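Local atomic coordinates of cGAS/DncV-like nucleotidyltransferase in E. coli homolog (Rhodothermus marinus SG0.5JP17-172, PDB entry 6E0L), a protein that joins UTP and ATP into the cyclic dinucleotide second messenger 3',3'-cUAMP, the infection signal of a bacterial CBASS antiphage defence system. Residues E42-G47 with Y167-Y172; N51-R56 with M192-R197; V63-N68 with A128-C133. All coordinates share one frame; numbering follows the deposited sequence.

Interactions 1 and 3 both reach the same sheet, while interactions 2 and 3 lie on opposite sides of the chain's centre. Interactions 1 and 3 have centres about 9 Å apart and share the pairing of strands 42-46 and 61-68, where Tyr-44 OH lies 2.8 Å from Gln-66 OE1. Both touch the UTP analogue, through Gln-46 and Val-131. Interactions 1 and 2, about 18 Å apart between centres, meet where Tyr-172 CA packs 3.4 Å from Asn-51 OD1, and both touch the ATP analogue: Gln-46 binds its ribose, Lys-194 its terminal phosphate. Interactions 2 and 3 do not meet, their nearest atoms being about 9 Å apart. Asp-129 of interaction 3 is a magnesium-binding residue, with Asp-60 and Asp-62.

Interaction 1 of 3, residues E42-G47 with Y167-Y172; sequences EVYLQG and YPKLHY. With APC (diphosphomethylphosphonic acid adenosyl ester), chain C; 2KH (5'-O-[(S)-hydroxy{[(S)-hydroxy(phosphonooxy)phosphoryl]amino}phosphoryl]uridine), chain D.
Lys-169 and Glu-42 reach for each other from opposite directions and close a salt bridge of 2.7 Å between NZ and OE2. The ammonium meets OE2 on its syn side, 18° out of the carboxylate plane. Extended beyond CG, the lysine chain carries NZ out to the carboxylate. Asn-68 also binds Glu-42 OE2 and Glu-151 forms a second salt bridge with Lys-169, so the charged pair belongs to a larger polar cluster.

Between this bridge and the helix start, the side chain of Tyr-44 crosses those of Pro-168 and Lys-169 at about a right angle. Its phenol oxygen makes the closest approach: Tyr-44 OH is 3.3 Å from Pro-168 CG, which lies at the ring edge near its plane, while Lys-169 CE approaches the ring obliquely. The hydroxyl is hydrogen-bonded to Gln-66. With chi1 at 59°, CG sits between the backbone N and carbonyl carbon, and the ring is directed at the helix.

Gln-46 touches Pro-168 more lightly, OE1 standing 3.7 Å from CB; its amide is bonded to both nucleotides. OE1 accepts a 2.6 Å bond from O2' of the ATP analogue, and NE2 donates to uracil O2 of the UTP analogue at 2.9 Å. One amide thus bridges both substrate sites.

The segment axes of strand 42-46 and helix 168-172 pass 9.2 Å apart at 52°. Strand 42-46 pairs antiparallel with strand 61-68, while helix 168-181 begins directly after strand 162-166, with Tyr-167 as its N-cap residue.

Interaction 2 of 3, residues N51-R56 with M192-R197; sequences NSTNIR and MFKNAR. With APC (diphosphomethylphosphonic acid adenosyl ester), chain C.
Ile-55 packs against helix 186-202 on one flank while Lys-194 of that helix reaches the backbone of Thr-53. The tight part centres on Ile-55, whose branches lie against the aliphatic start of Lys-194 and the amide of Asn-195: its CG2 lies 3.8 Å from Lys-194 CB, and the side chain slides past Asn-195 in the opposite direction. A chi1 of 57° leaves CG2 anti to the carbonyl carbon, and the other branch carries CD1 to 3.6 Å from Asn-195 OD1.

Lys-194, bent at chi3 (72°), directs NZ to Thr-53 O, in a bond so short that its exact length is doubtful. Lys-194 NZ also donates to O1G of the ATP analogue's terminal phosphate at 3.0 Å. The lysine thus stands between the loop and the ATP phosphate.

Water marks the looser side. Ile-55 O receives bonds from two waters; one, at 2.8 Å from Ile-55 O, is also bound by Asn-195 ND2, and the other donates to Asn-195 OD1. Asn-195 ND2 is held in addition by Trp-11 O.

The loop 51-56 follows helix 47-51, which ends in a Schellman motif at Ser-52, and leads toward strand 61-68; helix 212-220 abuts Lys-194 through Ser-212 and Leu-215, and its Glu-216 binds Thr-53 OG1.

Interaction 3 of 3, residues V63-N68 with A128-C133; sequences VVVQLN and ADVVVC. With 2KH (5'-O-[(S)-hydroxy{[(S)-hydroxy(phosphonooxy)phosphoryl]amino}phosphoryl]uridine), chain D.
Cys-133, Val-63 and Val-65 lose the most surface where strands 63-68 and 128-133 run side by side. Cys-133 has its sulfur between the backbone N and carbonyl carbon (chi1 58°), and this brings SG to 3.5 Å from Val-64 CG1 and 3.7 Å from Gln-66 CB. Its backbone is gripped as well: Cys-133 N donates to Val-65 O, and Cys-133 O accepts from Leu-67 N at 3.0 Å.

Val-63 and Val-65 point to the other face of the sheet, with Val-130 and Val-132. There the closest packing is Val-65 CG2 against Val-130 CG1, 3.5 Å apart, the two branched chains meeting at an angle. Val-63 CG2 touches Ala-128 CB more loosely, at 4.3 Å. Helix 92-107 lies over this face, its Phe-95 touching Val-65 and Val-132.

The strands are parallel, their short axes 23° apart, in the mixed sheet of the nucleotidyltransferase fold. Five backbone bonds zip them together, from Val-63 N to Asp-129 O at one end to the Leu-67 bond at the other; the straightest, Val-65 N to Val-131 O, spans 2.9 Å with 174° at the hydrogen.

On the face of Val-64 and Cys-133, Val-131 CG2 approaches uracil O2 of the UTP analogue to 3.2 Å. Two residues earlier, magnesium-binding Asp-129, its side chain about 7 Å from the magnesium ion in this structure, is salt-bridged to Lys-120, which also binds the UTP analogue.

Interaction 1 of 3, residues E42-G47 with Y167-Y172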
loop_
_atom_site.group_PDB
_atom_site.type_symbol
_atom_site.label_atom_id
_atom_site.label_comp_id
_atom_site.label_asym_id
_atom_site.label_seq_id
_atom_site.Cartn_x
_atom_site.Cartn_y
_atom_site.Cartn_z
ATOM N N GLU A 42 10.627 10.241 10.648
ATOM C CA GLU A 42 10.108 9.023 11.232
ATOM C C GLU A 42 10.239 7.907 10.209
ATOM O O GLU A 42 10.227 8.150 8.997
ATOM C CB GLU A 42 8.660 9.197 11.684
ATOM C CG GLU A 42 7.675 9.422 10.602
ATOM C CD GLU A 42 6.254 9.421 11.123
ATOM O OE1 GLU A 42 5.958 8.625 12.035
ATOM O OE2 GLU A 42 5.446 10.234 10.635
ATOM N N VAL A 43 10.314 6.677 10.710
ATOM C CA VAL A 43 10.497 5.493 9.885
ATOM C C VAL A 43 9.430 4.488 10.274
ATOM O O VAL A 43 9.378 4.058 11.431
ATOM C CB VAL A 43 11.896 4.872 10.055
ATOM C CG1 VAL A 43 12.091 3.736 9.073
ATOM C CG2 VAL A 43 12.977 5.924 9.877
ATOM N N TYR A 44 8.582 4.121 9.325
ATOM C CA TYR A 44 7.548 3.143 9.599
ATOM C C TYR A 44 7.369 2.270 8.378
ATOM O O TYR A 44 7.819 2.611 7.285
ATOM C CB TYR A 44 6.248 3.806 10.061
ATOM C CG TYR A 44 5.614 4.788 9.121
ATOM C CD1 TYR A 44 5.987 6.133 9.145
ATOM C CD2 TYR A 44 4.600 4.403 8.257
ATOM C CE1 TYR A 44 5.394 7.054 8.308
ATOM C CE2 TYR A 44 3.993 5.334 7.411
ATOM C CZ TYR A 44 4.397 6.649 7.439
ATOM O OH TYR A 44 3.799 7.574 6.608
ATOM N N LEU A 45 6.699 1.139 8.573
ATOM C CA LEU A 45 6.443 0.238 7.465
ATOM C C LEU A 45 5.123 0.584 6.822
ATOM O O LEU A 45 4.195 1.055 7.476
ATOM C CB LEU A 45 6.362 -1.225 7.902
ATOM C CG LEU A 45 7.501 -2.059 8.424
ATOM C CD1 LEU A 45 7.030 -3.492 8.437
ATOM C CD2 LEU A 45 8.630 -1.919 7.438
ATOM N N GLN A 46 5.030 0.285 5.534
ATOM C CA GLN A 46 3.748 0.313 4.858
ATOM C C GLN A 46 3.659 -1.004 4.102
ATOM O O GLN A 46 4.546 -1.846 4.249
ATOM C CB GLN A 46 3.680 1.521 3.922
ATOM C CG GLN A 46 4.628 1.433 2.735
ATOM C CD GLN A 46 4.354 2.521 1.724
ATOM O OE1 GLN A 46 3.232 3.000 1.614
ATOM N NE2 GLN A 46 5.333 2.811 0.885
ATOM N N GLY A 47 2.663 -1.185 3.248
ATOM C CA GLY A 47 2.615 -2.381 2.420
ATOM C C GLY A 47 2.136 -3.596 3.198
ATOM O O GLY A 47 1.650 -3.506 4.336
ATOM N N TYR A 167 -1.269 8.283 1.438
ATOM C CA TYR A 167 -1.833 8.372 2.784
ATOM C C TYR A 167 -1.648 7.022 3.475
ATOM O O TYR A 167 -2.613 6.398 3.931
ATOM C CB TYR A 167 -3.300 8.799 2.744
ATOM C CG TYR A 167 -3.541 10.143 2.106
ATOM C CD1 TYR A 167 -3.500 11.303 2.886
ATOM C CD2 TYR A 167 -3.816 10.273 0.742
ATOM C CE1 TYR A 167 -3.718 12.552 2.329
ATOM C CE2 TYR A 167 -4.040 11.521 0.182
ATOM C CZ TYR A 167 -3.988 12.656 0.985
ATOM O OH TYR A 167 -4.207 13.902 0.445
ATOM N N PRO A 168 -0.399 6.561 3.611
ATOM C CA PRO A 168 -0.176 5.201 4.145
ATOM C C PRO A 168 -0.661 5.019 5.556
ATOM O O PRO A 168 -1.099 3.918 5.904
ATOM C CB PRO A 168 1.349 5.027 4.062
ATOM C CG PRO A 168 1.886 6.457 4.152
ATOM C CD PRO A 168 0.868 7.297 3.418
ATOM N N LYS A 169 -0.594 6.052 6.394
ATOM C CA LYS A 169 -1.067 5.884 7.767
ATOM C C LYS A 169 -2.567 5.645 7.774
ATOM O O LYS A 169 -3.076 4.850 8.563
ATOM C CB LYS A 169 -0.719 7.112 8.605
ATOM C CG LYS A 169 0.777 7.395 8.742
ATOM C CD LYS A 169 1.025 8.650 9.613
ATOM C CE LYS A 169 2.513 8.935 9.776
ATOM N NZ LYS A 169 2.763 10.179 10.547
ATOM N N LEU A 170 -3.289 6.347 6.900
ATOM C CA LEU A 170 -4.732 6.165 6.806
ATOM C C LEU A 170 -5.091 4.819 6.172
ATOM O O LEU A 170 -6.077 4.183 6.568
ATOM C CB LEU A 170 -5.337 7.318 6.004
ATOM C CG LEU A 170 -5.246 8.668 6.715
ATOM C CD1 LEU A 170 -5.837 9.766 5.835
ATOM C CD2 LEU A 170 -5.933 8.618 8.083
ATOM N N HIS A 171 -4.322 4.389 5.165
ATOM C CA HIS A 171 -4.487 3.048 4.610
ATOM C C HIS A 171 -4.413 2.001 5.715
ATOM O O HIS A 171 -5.262 1.109 5.809
ATOM C CB HIS A 171 -3.414 2.801 3.542
ATOM C CG HIS A 171 -3.500 1.464 2.881
ATOM N ND1 HIS A 171 -4.128 1.278 1.668
ATOM C CD2 HIS A 171 -3.048 0.243 3.266
ATOM C CE1 HIS A 171 -4.045 0.005 1.323
ATOM N NE2 HIS A 171 -3.395 -0.644 2.276
ATOM N N TYR A 172 -3.384 2.096 6.562
ATOM C CA TYR A 172 -3.223 1.141 7.649
ATOM C C TYR A 172 -4.359 1.236 8.653
ATOM O O TYR A 172 -4.930 0.219 9.059
ATOM C CB TYR A 172 -1.884 1.355 8.344
ATOM C CG TYR A 172 -1.785 0.529 9.595
ATOM C CD1 TYR A 172 -1.681 -0.852 9.524
ATOM C CD2 TYR A 172 -1.822 1.122 10.846
ATOM C CE1 TYR A 172 -1.605 -1.616 10.674
ATOM C CE2 TYR A 172 -1.745 0.361 11.995
ATOM C CZ TYR A 172 -1.638 -1.002 11.899
ATOM O OH TYR A 172 -1.564 -1.757 13.040
HETATM P PG APC C . 2.812 -7.326 -1.755
HETATM O O1G APC C . 2.629 -8.264 -0.598
HETATM O O2G APC C . 2.646 -8.031 -3.087
HETATM O O3G APC C . 4.152 -6.648 -1.680
HETATM P PB APC C . 1.744 -4.717 -0.988
HETATM O O1B APC C . 3.061 -4.620 -0.248
HETATM O O2B APC C . 0.603 -4.592 -0.009
HETATM O O3B APC C . 1.625 -6.212 -1.633
HETATM P PA APC C . 3.237 -2.900 -2.962
HETATM O O1A APC C . 4.366 -3.720 -2.385
HETATM O O2A APC C . 3.317 -2.857 -4.475
HETATM C C3A APC C . 1.590 -3.502 -2.368
HETATM O "O5'" APC C . 3.389 -1.354 -2.409
HETATM C "C5'" APC C . 3.503 -1.228 -1.020
HETATM C "C4'" APC C . 2.828 0.083 -0.550
HETATM O "O4'" APC C . 3.193 1.081 -1.323
HETATM C "C3'" APC C . 1.288 0.000 -0.682
HETATM O "O3'" APC C . 0.680 -0.636 0.380
HETATM C "C2'" APC C . 0.956 1.514 -0.704
HETATM O "O2'" APC C . 0.996 2.000 0.724
HETATM C "C1'" APC C . 1.904 2.048 -1.453
HETATM N N9 APC C . 1.519 1.947 -2.829
HETATM C C8 APC C . 1.872 1.069 -3.777
HETATM N N7 APC C . 1.228 1.376 -4.899
HETATM C C5 APC C . 0.480 2.467 -4.651
HETATM C C6 APC C . -0.362 3.181 -5.464
HETATM N N6 APC C . -0.745 3.023 -6.852
HETATM N N1 APC C . -1.004 4.231 -4.986
HETATM C C2 APC C . -0.833 4.594 -3.686
HETATM N N3 APC C . -0.005 3.890 -2.871
HETATM C C4 APC C . 0.652 2.819 -3.367
HETATM P PA 2KH D . 6.289 0.724 -8.655
HETATM O O1A 2KH D . 6.834 -0.684 -8.863
HETATM O O2A 2KH D . 4.791 0.726 -8.858
HETATM N N3A 2KH D . 6.997 1.826 -9.740
HETATM O "O5'" 2KH D . 6.619 1.249 -7.119
HETATM P PB 2KH D . 8.491 1.459 -10.477
HETATM O O1B 2KH D . 8.474 1.966 -11.906
HETATM O O2B 2KH D . 8.739 -0.043 -10.450
HETATM O O3B 2KH D . 9.683 2.253 -9.639
HETATM P PG 2KH D . 10.920 1.571 -8.767
HETATM O O1G 2KH D . 12.202 1.600 -9.585
HETATM O O2G 2KH D . 10.548 0.135 -8.448
HETATM O O3G 2KH D . 11.099 2.378 -7.488
HETATM C "C5'" 2KH D . 7.860 0.940 -6.528
HETATM C "C4'" 2KH D . 7.748 1.141 -5.014
HETATM O "O4'" 2KH D . 7.412 2.393 -4.779
HETATM C "C1'" 2KH D . 6.422 2.404 -3.516
HETATM C "C2'" 2KH D . 6.114 1.105 -3.229
HETATM O "O2'" 2KH D . 6.846 0.636 -2.011
HETATM C "C3'" 2KH D . 6.548 0.298 -4.448
HETATM O "O3'" 2KH D . 6.964 -0.942 -4.110
HETATM N N1 2KH D . 5.309 3.231 -3.852
HETATM C C6 2KH D . 4.823 3.252 -5.224
HETATM C C2 2KH D . 4.643 4.104 -2.841
HETATM O O2 2KH D . 5.011 4.117 -1.714
HETATM N N3 2KH D . 3.486 4.969 -3.230
HETATM C C4 2KH D . 2.998 4.990 -4.604
HETATM O O4 2KH D . 2.083 5.679 -4.917
HETATM C C5 2KH D . 3.665 4.120 -5.618
HETATM O O HOH W 1 1.818 2.629 7.013
#

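Interaction 2 of 3, residues N51-R56 with M192-R197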
loop_
_atom_site.group_PDB
_atom_site.type_symbol
_atom_site.label_atom_id
_atom_site.label_comp_id
_atom_site.label_asym_id
_atom_site.label_seq_id
_atom_site.Cartn_x
_atom_site.Cartn_y
_atom_site.Cartn_z
ATOM N N ASN A 51 0.443 -4.211 6.851
ATOM C CA ASN A 51 -0.989 -4.440 6.895
ATOM C C ASN A 51 -1.350 -5.904 7.140
ATOM O O ASN A 51 -2.540 -6.239 7.129
ATOM C CB ASN A 51 -1.613 -3.933 5.601
ATOM C CG ASN A 51 -1.636 -2.425 5.561
ATOM O OD1 ASN A 51 -2.541 -1.777 6.096
ATOM N ND2 ASN A 51 -0.598 -1.852 4.970
ATOM N N SER A 52 -0.360 -6.750 7.451
ATOM C CA SER A 52 -0.573 -8.161 7.723
ATOM C C SER A 52 -1.226 -8.882 6.538
ATOM O O SER A 52 -2.040 -9.785 6.726
ATOM C CB SER A 52 -1.379 -8.354 9.014
ATOM O OG SER A 52 -0.704 -7.763 10.120
ATOM N N THR A 53 -0.952 -8.428 5.313
ATOM C CA THR A 53 -1.464 -9.082 4.120
ATOM C C THR A 53 -0.375 -9.747 3.286
ATOM O O THR A 53 -0.629 -10.124 2.132
ATOM C CB THR A 53 -2.227 -8.081 3.268
ATOM O OG1 THR A 53 -1.351 -6.993 2.949
ATOM C CG2 THR A 53 -3.426 -7.565 4.031
ATOM N N ASN A 54 0.824 -9.907 3.831
ATOM C CA ASN A 54 1.881 -10.594 3.101
ATOM C C ASN A 54 1.571 -12.086 3.019
ATOM O O ASN A 54 1.245 -12.716 4.028
ATOM C CB ASN A 54 3.221 -10.376 3.782
ATOM C CG ASN A 54 3.211 -10.842 5.217
ATOM O OD1 ASN A 54 2.484 -10.306 6.049
ATOM N ND2 ASN A 54 4.000 -11.866 5.507
ATOM N N ILE A 55 1.660 -12.652 1.813
ATOM C CA ILE A 55 1.438 -14.079 1.609
ATOM C C ILE A 55 2.733 -14.882 1.572
ATOM O O ILE A 55 2.678 -16.117 1.595
ATOM C CB ILE A 55 0.622 -14.313 0.324
ATOM C CG1 ILE A 55 1.348 -13.688 -0.880
ATOM C CG2 ILE A 55 -0.791 -13.785 0.471
ATOM C CD1 ILE A 55 0.712 -14.073 -2.204
ATOM N N ARG A 56 3.887 -14.223 1.556
ATOM C CA ARG A 56 5.196 -14.847 1.701
ATOM C C ARG A 56 5.943 -14.169 2.838
ATOM O O ARG A 56 5.549 -13.108 3.334
ATOM C CB ARG A 56 6.000 -14.743 0.397
ATOM C CG ARG A 56 5.282 -15.287 -0.808
ATOM C CD ARG A 56 6.195 -15.271 -2.010
ATOM N NE ARG A 56 7.447 -15.973 -1.774
ATOM C CZ ARG A 56 7.641 -17.270 -1.982
ATOM N NH1 ARG A 56 6.654 -18.031 -2.442
ATOM N NH2 ARG A 56 8.831 -17.802 -1.728
ATOM N N MET A 192 -6.196 -14.649 1.052
ATOM C CA MET A 192 -6.819 -15.706 0.259
ATOM C C MET A 192 -6.904 -15.301 -1.214
ATOM O O MET A 192 -6.532 -16.070 -2.110
ATOM C CB MET A 192 -8.217 -16.009 0.802
ATOM C CG MET A 192 -8.955 -17.057 0.011
ATOM S SD MET A 192 -10.713 -17.172 0.445
ATOM C CE MET A 192 -11.330 -15.630 -0.225
ATOM N N PHE A 193 -7.404 -14.091 -1.485
ATOM C CA PHE A 193 -7.517 -13.651 -2.872
ATOM C C PHE A 193 -6.151 -13.391 -3.489
ATOM O O PHE A 193 -5.952 -13.650 -4.680
ATOM C CB PHE A 193 -8.412 -12.410 -2.978
ATOM C CG PHE A 193 -9.878 -12.724 -2.934
ATOM C CD1 PHE A 193 -10.447 -13.496 -3.932
ATOM C CD2 PHE A 193 -10.678 -12.279 -1.894
ATOM C CE1 PHE A 193 -11.808 -13.817 -3.913
ATOM C CE2 PHE A 193 -12.035 -12.595 -1.858
ATOM C CZ PHE A 193 -12.601 -13.364 -2.878
ATOM N N LYS A 194 -5.206 -12.861 -2.710
ATOM C CA LYS A 194 -3.838 -12.706 -3.198
ATOM C C LYS A 194 -3.244 -14.042 -3.607
ATOM O O LYS A 194 -2.641 -14.155 -4.680
ATOM C CB LYS A 194 -2.981 -12.033 -2.127
ATOM C CG LYS A 194 -3.224 -10.553 -2.084
ATOM C CD LYS A 194 -2.442 -9.772 -1.026
ATOM C CE LYS A 194 -0.974 -9.655 -1.345
ATOM N NZ LYS A 194 -0.213 -9.264 -0.126
ATOM N N ASN A 195 -3.392 -15.063 -2.758
ATOM C CA ASN A 195 -2.872 -16.387 -3.100
ATOM C C ASN A 195 -3.644 -17.032 -4.252
ATOM O O ASN A 195 -3.040 -17.721 -5.073
ATOM C CB ASN A 195 -2.910 -17.285 -1.867
ATOM C CG ASN A 195 -1.581 -17.305 -1.112
ATOM O OD1 ASN A 195 -0.523 -17.387 -1.723
ATOM N ND2 ASN A 195 -1.636 -17.247 0.221
ATOM N N ALA A 196 -4.963 -16.808 -4.341
ATOM C CA ALA A 196 -5.729 -17.298 -5.487
ATOM C C ALA A 196 -5.234 -16.658 -6.774
ATOM O O ALA A 196 -5.041 -17.336 -7.790
ATOM C CB ALA A 196 -7.221 -17.003 -5.298
ATOM N N ARG A 197 -5.062 -15.332 -6.750
ATOM C CA ARG A 197 -4.478 -14.611 -7.873
ATOM C C ARG A 197 -3.116 -15.177 -8.238
ATOM O O ARG A 197 -2.839 -15.458 -9.405
ATOM C CB ARG A 197 -4.337 -13.134 -7.508
ATOM C CG ARG A 197 -3.526 -12.322 -8.487
ATOM C CD ARG A 197 -2.850 -11.182 -7.774
ATOM N NE ARG A 197 -1.888 -11.663 -6.782
ATOM C CZ ARG A 197 -1.265 -10.884 -5.898
ATOM N NH1 ARG A 197 -1.497 -9.580 -5.861
ATOM N NH2 ARG A 197 -0.397 -11.411 -5.055
HETATM P PG APC C . 2.812 -7.326 -1.755
HETATM O O1G APC C . 2.629 -8.264 -0.598
HETATM O O2G APC C . 2.646 -8.031 -3.087
HETATM O O3G APC C . 4.152 -6.648 -1.680
HETATM P PB APC C . 1.744 -4.717 -0.988
HETATM O O1B APC C . 3.061 -4.620 -0.248
HETATM O O2B APC C . 0.603 -4.592 -0.009
HETATM O O3B APC C . 1.625 -6.212 -1.633
HETATM P PA APC C . 3.237 -2.900 -2.962
HETATM O O1A APC C . 4.366 -3.720 -2.385
HETATM O O2A APC C . 3.317 -2.857 -4.475
HETATM C C3A APC C . 1.590 -3.502 -2.368
HETATM O "O5'" APC C . 3.389 -1.354 -2.409
HETATM C "C5'" APC C . 3.503 -1.228 -1.020
HETATM C "C4'" APC C . 2.828 0.083 -0.550
HETATM O "O4'" APC C . 3.193 1.081 -1.323
HETATM C "C3'" APC C . 1.288 0.000 -0.682
HETATM O "O3'" APC C . 0.680 -0.636 0.380
HETATM C "C2'" APC C . 0.956 1.514 -0.704
HETATM O "O2'" APC C . 0.996 2.000 0.724
HETATM C "C1'" APC C . 1.904 2.048 -1.453
HETATM N N9 APC C . 1.519 1.947 -2.829
HETATM C C8 APC C . 1.872 1.069 -3.777
HETATM N N7 APC C . 1.228 1.376 -4.899
HETATM C C5 APC C . 0.480 2.467 -4.651
HETATM C C6 APC C . -0.362 3.181 -5.464
HETATM N N6 APC C . -0.745 3.023 -6.852
HETATM N N1 APC C . -1.004 4.231 -4.986
HETATM C C2 APC C . -0.833 4.594 -3.686
HETATM N N3 APC C . -0.005 3.890 -2.871
HETATM C C4 APC C . 0.652 2.819 -3.367
HETATM O O HOH W 2 0.359 -17.508 2.406
HETATM O O HOH W 3 2.213 -17.615 -1.271
#

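Interaction 3 of 3, residues V63-N68 with A128-C133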
loop_
_atom_site.group_PDB
_atom_site.type_symbol
_atom_site.label_atom_id
_atom_site.label_comp_id
_atom_site.label_asym_id
_atom_site.label_seq_id
_atom_site.Cartn_x
_atom_site.Cartn_y
_atom_site.Cartn_z
ATOM N N VAL A 63 9.227 0.434 3.207
ATOM C CA VAL A 63 9.559 1.307 4.330
ATOM C C VAL A 63 9.293 2.757 3.939
ATOM O O VAL A 63 9.665 3.198 2.842
ATOM C CB VAL A 63 11.021 1.110 4.779
ATOM C CG1 VAL A 63 11.349 2.005 5.971
ATOM C CG2 VAL A 63 11.275 -0.337 5.104
ATOM N N VAL A 64 8.706 3.519 4.859
ATOM C CA VAL A 64 8.458 4.941 4.650
ATOM C C VAL A 64 9.375 5.730 5.572
ATOM O O VAL A 64 9.403 5.486 6.785
ATOM C CB VAL A 64 6.992 5.311 4.915
ATOM C CG1 VAL A 64 6.772 6.798 4.607
ATOM C CG2 VAL A 64 6.042 4.439 4.083
ATOM N N VAL A 65 10.131 6.665 4.995
ATOM C CA VAL A 65 10.995 7.572 5.733
ATOM C C VAL A 65 10.419 8.970 5.526
ATOM O O VAL A 65 10.525 9.539 4.436
ATOM C CB VAL A 65 12.457 7.476 5.270
ATOM C CG1 VAL A 65 13.308 8.556 5.953
ATOM C CG2 VAL A 65 13.036 6.103 5.598
ATOM N N GLN A 66 9.786 9.526 6.548
ATOM C CA GLN A 66 8.930 10.688 6.371
ATOM C C GLN A 66 9.456 11.841 7.210
ATOM O O GLN A 66 9.559 11.727 8.434
ATOM C CB GLN A 66 7.495 10.375 6.785
ATOM C CG GLN A 66 6.580 11.592 6.750
ATOM C CD GLN A 66 5.135 11.231 6.965
ATOM O OE1 GLN A 66 4.641 10.224 6.457
ATOM N NE2 GLN A 66 4.440 12.062 7.719
ATOM N N LEU A 67 9.742 12.961 6.560
ATOM C CA LEU A 67 10.167 14.157 7.273
ATOM C C LEU A 67 8.945 14.913 7.769
ATOM O O LEU A 67 8.004 15.149 7.005
ATOM C CB LEU A 67 11.012 15.049 6.368
ATOM C CG LEU A 67 11.588 16.293 7.055
ATOM C CD1 LEU A 67 12.602 15.872 8.075
ATOM C CD2 LEU A 67 12.221 17.242 6.058
ATOM N N ASN A 68 8.931 15.251 9.058
ATOM C CA ASN A 68 7.802 15.961 9.637
ATOM C C ASN A 68 8.167 17.350 10.142
ATOM O O ASN A 68 7.282 18.076 10.603
ATOM C CB ASN A 68 7.172 15.149 10.778
ATOM C CG ASN A 68 6.435 13.922 10.272
ATOM O OD1 ASN A 68 5.636 13.999 9.326
ATOM N ND2 ASN A 68 6.706 12.785 10.881
ATOM N N ALA A 128 14.681 -3.776 0.953
ATOM C CA ALA A 128 13.769 -2.735 1.398
ATOM C C ALA A 128 13.518 -1.757 0.263
ATOM O O ALA A 128 14.456 -1.331 -0.420
ATOM C CB ALA A 128 14.317 -1.989 2.624
ATOM N N ASP A 129 12.259 -1.371 0.091
ATOM C CA ASP A 129 11.876 -0.312 -0.837
ATOM C C ASP A 129 11.549 0.900 0.020
ATOM O O ASP A 129 10.531 0.916 0.720
ATOM C CB ASP A 129 10.656 -0.715 -1.668
ATOM C CG ASP A 129 11.005 -1.570 -2.879
ATOM O OD1 ASP A 129 11.461 -1.009 -3.894
ATOM O OD2 ASP A 129 10.807 -2.803 -2.821
ATOM N N VAL A 130 12.425 1.892 0.012
ATOM C CA VAL A 130 12.351 2.975 0.982
ATOM C C VAL A 130 11.769 4.178 0.251
ATOM O O VAL A 130 12.436 4.781 -0.600
ATOM C CB VAL A 130 13.734 3.268 1.576
ATOM C CG1 VAL A 130 13.669 4.411 2.588
ATOM C CG2 VAL A 130 14.286 2.020 2.219
ATOM N N VAL A 131 10.592 4.616 0.668
ATOM C CA VAL A 131 9.987 5.824 0.116
ATOM C C VAL A 131 10.409 7.019 0.953
ATOM O O VAL A 131 10.126 7.079 2.154
ATOM C CB VAL A 131 8.457 5.710 0.047
ATOM C CG1 VAL A 131 7.860 7.013 -0.422
ATOM C CG2 VAL A 131 8.061 4.632 -0.888
ATOM N N VAL A 132 11.133 7.941 0.330
ATOM C CA VAL A 132 11.578 9.170 0.977
ATOM C C VAL A 132 10.523 10.226 0.688
ATOM O O VAL A 132 10.269 10.570 -0.470
ATOM C CB VAL A 132 12.955 9.607 0.447
ATOM C CG1 VAL A 132 13.371 10.943 1.056
ATOM C CG2 VAL A 132 14.006 8.535 0.719
ATOM N N CYS A 133 9.936 10.785 1.731
ATOM C CA CYS A 133 8.775 11.617 1.493
ATOM C C CYS A 133 8.751 12.712 2.532
ATOM O O CYS A 133 9.398 12.617 3.578
ATOM C CB CYS A 133 7.474 10.799 1.521
ATOM S SG CYS A 133 7.180 9.911 3.078
HETATM P PA 2KH D . 6.289 0.724 -8.655
HETATM O O1A 2KH D . 6.834 -0.684 -8.863
HETATM O O2A 2KH D . 4.791 0.726 -8.858
HETATM N N3A 2KH D . 6.997 1.826 -9.740
HETATM O "O5'" 2KH D . 6.619 1.249 -7.119
HETATM P PB 2KH D . 8.491 1.459 -10.477
HETATM O O1B 2KH D . 8.474 1.966 -11.906
HETATM O O2B 2KH D . 8.739 -0.043 -10.450
HETATM O O3B 2KH D . 9.683 2.253 -9.639
HETATM P PG 2KH D . 10.920 1.571 -8.767
HETATM O O1G 2KH D . 12.202 1.600 -9.585
HETATM O O2G 2KH D . 10.548 0.135 -8.448
HETATM O O3G 2KH D . 11.099 2.378 -7.488
HETATM C "C5'" 2KH D . 7.860 0.940 -6.528
HETATM C "C4'" 2KH D . 7.748 1.141 -5.014
HETATM O "O4'" 2KH D . 7.412 2.393 -4.779
HETATM C "C1'" 2KH D . 6.422 2.404 -3.516
HETATM C "C2'" 2KH D . 6.114 1.105 -3.229
HETATM O "O2'" 2KH D . 6.846 0.636 -2.011
HETATM C "C3'" 2KH D . 6.548 0.298 -4.448
HETATM O "O3'" 2KH D . 6.964 -0.942 -4.110
HETATM N N1 2KH D . 5.309 3.231 -3.852
HETATM C C6 2KH D . 4.823 3.252 -5.224
HETATM C C2 2KH D . 4.643 4.104 -2.841
HETATM O O2 2KH D . 5.011 4.117 -1.714
HETATM N N3 2KH D . 3.486 4.969 -3.230
HETATM C C4 2KH D . 2.998 4.990 -4.604
HETATM O O4 2KH D . 2.083 5.679 -4.917
HETATM C C5 2KH D . 3.665 4.120 -5.618
#